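Local structure of probable transcriptional regulator, LysR family protein (Rhodococcus sp., 2QL3) at residues A[87-90]-A[91-94]; A[94-98]-A[99-103]. The protein probably acts as a LysR-type, DNA-binding transcriptional regulator, of which this chain is the C-terminal substrate-binding (effector) domain. All blocks are in the same frame, centred on the assembly; numbering follows the deposited sequence.

Interactions 1 and 2 follow each other along one loop, which runs from the long strand 69-84 to strand 106-109 at the outside of a lobe of the substrate-binding domain. Interaction 1 (87-94) comes first, as a surface turn, and interaction 2 (94-103) continues from the shared Gly-94 into a short 3-10 segment that is partly buried. Their centres are 9 Å apart. The chain also turns back on itself, so that Leu-89 CD2 rests 3.7 Å from Leu-101 CG and the ring of His-87 packs on Leu-101 as well. The two turns thus pack against each other, while Leu-98 packs on helix 114-125 and Leu-101 on strand 69-84.

Interaction 1 (A[87-90]-A[91-94]); sequences HPLA and GVDG
Leu-89 and Val-92 meet across a tight reversal of the backbone, in which Val-92 N gives a hydrogen bond of 3.1 Å to Leu-89 O. The bond is bent, with 138° at the hydrogen, and the donor stands well above the plane of the carbonyl. The lone pairs of the oxygen are therefore not aimed at the N-H, and the bond closes the turn with imperfect alignment. It overlaps an earlier turn, closed by Ala-90 N and His-87 O at 2.7 Å, so that two successive beta turns share Leu-89 and Ala-90. Pro-88 suits the second position of the first turn, since its ring already fixes the phi angle needed there and no N-H is required. Pro-88 CD also sits over one face of the His-87 ring, toward its rim, and that ring in turn meets the ring of His-104.

On the side chains, the contact is carried by Val-92. Its CG1 is anti to the backbone N (chi1 161°), which leaves CG2 beside that nitrogen and leaning back over the turn. There CG2 comes within 4.2 Å of Leu-89 CB, while the branch point, Val-92 CB, sits 3.2 Å from Leu-89 O. Beyond CB the leucine faces elsewhere, toward Leu-101 and His-104. Ala-90 and Gly-91, in the middle of the second turn, are small residues at a bend on the surface.

Between the two segments there is thus one bent backbone bond and one apolar touch, to which Leu-89 and His-87 add their contacts with Leu-101 and His-104. Val-92 CB and the CG2 methyl, packed beside Leu-89 O, narrow the directions from which another donor could approach that oxygen.

Interaction 2 (A[94-98]-A[99-103]); sequences GPVRL and ADLAE
An unusual chi1 of 16° carries Arg-97 across Asp-100, and a second eclipsed bend at chi3 takes NH2 toward Ala-99 CB. From the other side, Asp-100 has CG beside its own backbone N (chi1 -65°). The two side chains therefore cross, Arg-97 CG lying 3.5 Å from Asp-100 OD1. Opposite charges come near each other without forming a salt bridge: Arg-97 NH2 is 4.1 Å from Asp-100 OD2, and the planes of guanidinium and carboxylate are steeply turned, 76° apart. The guanidinium instead hydrogen-bonds through NH1 to Glu-176 O, while NH2 touches Ala-99 CB. A water joins the Arg-97 backbone N to Asp-100 OD1, accepting from the first and donating to the second at 2.6 Å.

Beneath these side chains the backbone winds into a 3-10 segment, with the i to i+3 bonds that define it. Asp-100 N reaches Arg-97 O and Leu-101 N reaches Leu-98 O, each at 2.8 Å and both fairly straight. In this domain, of the periplasmic-binding-protein type, the segment lies in the loop between strand 69-84 and strand 106-109. Just before it, the backbone of Val-96 is hydrogen-bonded to Pro-173 and Ala-175, tying the loop to the end of strand 169-173.

The buried side is apolar, as leucine and valine suit. Leu-98 inserts against Val-121, Cys-122 and Ala-125 of helix 114-125. Leu-101 and Val-96 both lie on Val-81 of strand 69-84, their methyl groups, Val-96 CG2 and Leu-101 CD1, approaching to 4.5 Å. Asp-100 occupies the exposed side, where its carboxylate would probably be favoured by the nearby positive charge of Arg-97 and by the bridging water.

Interaction 1 (A[87-90]-A[91-94])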
ATOM      1  N   HIS A  87      21.948   7.076  -2.751  1.00 30.97           N
ATOM      2  CA  HIS A  87      21.938   7.988  -1.627  1.00 33.11           C
ATOM      3  C   HIS A  87      23.353   8.261  -1.077  1.00 34.40           C
ATOM      4  O   HIS A  87      24.148   7.327  -0.903  1.00 33.94           O
ATOM      5  CB  HIS A  87      21.019   7.499  -0.523  1.00 32.06           C
ATOM      6  CG  HIS A  87      20.766   8.518   0.542  1.00 32.43           C
ATOM      7  ND1 HIS A  87      19.598   9.249   0.604  1.00 31.47           N
ATOM      8  CD2 HIS A  87      21.530   8.940   1.576  1.00 28.59           C
ATOM      9  CE1 HIS A  87      19.652  10.078   1.627  1.00 29.27           C
ATOM     10  NE2 HIS A  87      20.806   9.896   2.245  1.00 31.07           N
ATOM     11  N   PRO A  88      23.665   9.549  -0.803  1.00 36.38           N
ATOM     12  CA  PRO A  88      24.898   9.967  -0.155  1.00 36.78           C
ATOM     13  C   PRO A  88      25.322   8.976   0.950  1.00 37.22           C
ATOM     14  O   PRO A  88      26.459   8.500   0.951  1.00 36.81           O
ATOM     15  CB  PRO A  88      24.507  11.314   0.448  1.00 37.36           C
ATOM     16  CG  PRO A  88      23.587  11.885  -0.574  1.00 36.55           C
ATOM     17  CD  PRO A  88      22.805  10.707  -1.117  1.00 37.65           C
ATOM     18  N   LEU A  89      24.409   8.615   1.856  1.00 37.18           N
ATOM     19  CA  LEU A  89      24.812   7.750   2.954  1.00 36.16           C
ATOM     20  C   LEU A  89      24.730   6.242   2.639  1.00 36.04           C
ATOM     21  O   LEU A  89      24.884   5.427   3.547  1.00 35.08           O
ATOM     22  CB  LEU A  89      24.031   8.092   4.228  1.00 36.72           C
ATOM     23  CG  LEU A  89      24.556   9.270   5.054  1.00 37.00           C
ATOM     24  CD1 LEU A  89      24.442  10.614   4.348  1.00 38.59           C
ATOM     25  CD2 LEU A  89      23.851   9.284   6.381  1.00 39.59           C
ATOM     26  N   ALA A  90      24.501   5.856   1.383  1.00 35.98           N
ATOM     27  CA  ALA A  90      24.254   4.410   1.101  1.00 37.52           C
ATOM     28  C   ALA A  90      25.534   3.595   1.081  1.00 38.30           C
ATOM     29  O   ALA A  90      25.484   2.366   1.196  1.00 37.75           O
ATOM     30  CB  ALA A  90      23.472   4.190  -0.188  1.00 36.72           C
ATOM     31  N   GLY A  91      26.658   4.297   0.908  1.00 39.89           N
ATOM     32  CA  GLY A  91      28.009   3.758   1.127  1.00 42.35           C
ATOM     33  C   GLY A  91      28.323   3.412   2.599  1.00 43.49           C
ATOM     34  O   GLY A  91      29.103   2.500   2.856  1.00 44.30           O
ATOM     35  N   VAL A  92      27.713   4.125   3.557  1.00 43.76           N
ATOM     36  CA  VAL A  92      27.907   3.875   5.012  1.00 43.68           C
ATOM     37  C   VAL A  92      27.903   2.397   5.336  1.00 42.73           C
ATOM     38  O   VAL A  92      26.852   1.745   5.358  1.00 42.88           O
ATOM     39  CB  VAL A  92      26.879   4.657   5.963  1.00 43.73           C
ATOM     40  CG1 VAL A  92      26.801   4.034   7.362  1.00 43.01           C
ATOM     41  CG2 VAL A  92      27.265   6.141   6.094  1.00 45.22           C
ATOM     42  N   ASP A  93      29.097   1.875   5.562  1.00 41.89           N
ATOM     43  CA  ASP A  93      29.239   0.576   6.190  1.00 41.21           C
ATOM     44  C   ASP A  93      28.755   0.562   7.666  1.00 40.62           C
ATOM     45  O   ASP A  93      29.161   1.379   8.471  1.00 40.37           O
ATOM     46  CB  ASP A  93      30.699   0.129   6.110  1.00 41.37           C
ATOM     47  CG  ASP A  93      30.861  -1.328   6.436  1.00 40.55           C
ATOM     48  OD1 ASP A  93      29.993  -2.128   6.021  1.00 41.26           O
ATOM     49  OD2 ASP A  93      31.844  -1.672   7.107  1.00 40.88           O
ATOM     50  N   GLY A  94      27.893  -0.384   8.007  1.00 40.45           N
ATOM     51  CA  GLY A  94      27.347  -0.503   9.365  1.00 39.46           C
ATOM     52  C   GLY A  94      26.137   0.406   9.592  1.00 39.33           C
ATOM     53  O   GLY A  94      25.530   0.892   8.644  1.00 38.19           O
TER

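Interaction 2 (A[94-98]-A[99-103])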
ATOM      1  N   GLY A  94      27.893  -0.384   8.007  1.00 40.45           N
ATOM      2  CA  GLY A  94      27.347  -0.503   9.365  1.00 39.46           C
ATOM      3  C   GLY A  94      26.137   0.406   9.592  1.00 39.33           C
ATOM      4  O   GLY A  94      25.530   0.892   8.644  1.00 38.19           O
ATOM      5  N   PRO A  95      25.783   0.642  10.869  1.00 39.46           N
ATOM      6  CA  PRO A  95      24.582   1.418  11.155  1.00 38.80           C
ATOM      7  C   PRO A  95      24.724   2.935  10.866  1.00 37.97           C
ATOM      8  O   PRO A  95      25.837   3.478  10.879  1.00 36.26           O
ATOM      9  CB  PRO A  95      24.355   1.164  12.639  1.00 38.92           C
ATOM     10  CG  PRO A  95      25.307   0.037  13.018  1.00 40.68           C
ATOM     11  CD  PRO A  95      26.462   0.222  12.103  1.00 39.12           C
ATOM     12  N   VAL A  96      23.608   3.615  10.625  1.00 36.77           N
ATOM     13  CA  VAL A  96      23.697   5.077  10.435  1.00 36.65           C
ATOM     14  C   VAL A  96      23.353   5.753  11.743  1.00 35.80           C
ATOM     15  O   VAL A  96      22.555   5.236  12.492  1.00 36.72           O
ATOM     16  CB  VAL A  96      22.772   5.636   9.312  1.00 36.03           C
ATOM     17  CG1 VAL A  96      23.096   5.016   7.956  1.00 36.88           C
ATOM     18  CG2 VAL A  96      21.329   5.444   9.671  1.00 35.37           C
ATOM     19  N   ARG A  97      23.989   6.870  12.058  1.00 36.28           N
ATOM     20  CA  ARG A  97      23.403   7.718  13.074  1.00 36.74           C
ATOM     21  C   ARG A  97      22.462   8.685  12.396  1.00 36.68           C
ATOM     22  O   ARG A  97      22.827   9.370  11.453  1.00 36.92           O
ATOM     23  CB  ARG A  97      24.398   8.429  13.967  1.00 36.55           C
ATOM     24  CG  ARG A  97      25.815   8.515  13.567  1.00 38.97           C
ATOM     25  CD  ARG A  97      26.669   8.943  14.810  1.00 44.00           C
ATOM     26  NE  ARG A  97      25.810   9.183  15.970  1.00 49.08           N
ATOM     27  CZ  ARG A  97      25.308  10.362  16.353  1.00 52.67           C
ATOM     28  NH1 ARG A  97      24.509  10.416  17.429  1.00 50.28           N
ATOM     29  NH2 ARG A  97      25.597  11.483  15.670  1.00 52.82           N
ATOM     30  N   LEU A  98      21.225   8.686  12.851  1.00 36.93           N
ATOM     31  CA  LEU A  98      20.154   9.391  12.175  1.00 36.62           C
ATOM     32  C   LEU A  98      20.512  10.861  12.054  1.00 36.31           C
ATOM     33  O   LEU A  98      20.192  11.508  11.061  1.00 35.52           O
ATOM     34  CB  LEU A  98      18.928   9.269  13.037  1.00 37.82           C
ATOM     35  CG  LEU A  98      17.601   8.726  12.554  1.00 38.86           C
ATOM     36  CD1 LEU A  98      16.940   8.152  13.773  1.00 36.61           C
ATOM     37  CD2 LEU A  98      16.799   9.876  12.025  1.00 42.04           C
ATOM     38  N   ALA A  99      21.160  11.383  13.085  1.00 35.19           N
ATOM     39  CA  ALA A  99      21.670  12.750  13.080  1.00 34.77           C
ATOM     40  C   ALA A  99      22.384  13.107  11.770  1.00 34.67           C
ATOM     41  O   ALA A  99      22.405  14.288  11.397  1.00 35.47           O
ATOM     42  CB  ALA A  99      22.609  12.974  14.286  1.00 34.57           C
ATOM     43  N   ASP A 100      22.961  12.107  11.090  1.00 33.66           N
ATOM     44  CA  ASP A 100      23.728  12.317   9.844  1.00 34.41           C
ATOM     45  C   ASP A 100      22.832  12.581   8.630  1.00 34.14           C
ATOM     46  O   ASP A 100      23.295  13.015   7.601  1.00 35.42           O
ATOM     47  CB  ASP A 100      24.713  11.165   9.569  1.00 33.34           C
ATOM     48  CG  ASP A 100      25.819  11.069  10.650  1.00 37.79           C
ATOM     49  OD1 ASP A 100      26.672  10.144  10.588  1.00 39.49           O
ATOM     50  OD2 ASP A 100      25.817  11.911  11.583  1.00 36.02           O
ATOM     51  N   LEU A 101      21.543  12.336   8.788  1.00 34.70           N
ATOM     52  CA  LEU A 101      20.530  12.557   7.759  1.00 34.72           C
ATOM     53  C   LEU A 101      19.653  13.768   8.085  1.00 34.99           C
ATOM     54  O   LEU A 101      18.697  14.048   7.382  1.00 34.94           O
ATOM     55  CB  LEU A 101      19.654  11.303   7.664  1.00 34.75           C
ATOM     56  CG  LEU A 101      20.348  10.097   7.035  1.00 34.94           C
ATOM     57  CD1 LEU A 101      19.564   8.882   7.438  1.00 36.52           C
ATOM     58  CD2 LEU A 101      20.348  10.295   5.491  1.00 34.43           C
ATOM     59  N   ALA A 102      19.969  14.487   9.160  1.00 35.53           N
ATOM     60  CA  ALA A 102      19.123  15.612   9.572  1.00 35.31           C
ATOM     61  C   ALA A 102      18.905  16.643   8.466  1.00 34.94           C
ATOM     62  O   ALA A 102      17.835  17.296   8.408  1.00 35.81           O
ATOM     63  CB  ALA A 102      19.689  16.296  10.856  1.00 35.08           C
ATOM     64  N   GLU A 103      19.906  16.822   7.604  1.00 34.44           N
ATOM     65  CA  GLU A 103      19.781  17.807   6.543  1.00 34.75           C
ATOM     66  C   GLU A 103      19.402  17.222   5.156  1.00 34.13           C
ATOM     67  O   GLU A 103      19.289  17.965   4.201  1.00 34.22           O
ATOM     68  CB  GLU A 103      21.017  18.739   6.487  1.00 35.31           C
ATOM     69  CG  GLU A 103      21.131  19.694   7.735  1.00 38.21           C
ATOM     70  CD  GLU A 103      20.038  20.811   7.759  1.00 46.14           C
ATOM     71  OE1 GLU A 103      20.157  21.794   6.959  1.00 49.49           O
ATOM     72  OE2 GLU A 103      19.067  20.720   8.566  1.00 44.96           O
TER
HETATM   73  O   HOH W   1      25.933   7.714   9.943  1.00 42.74           O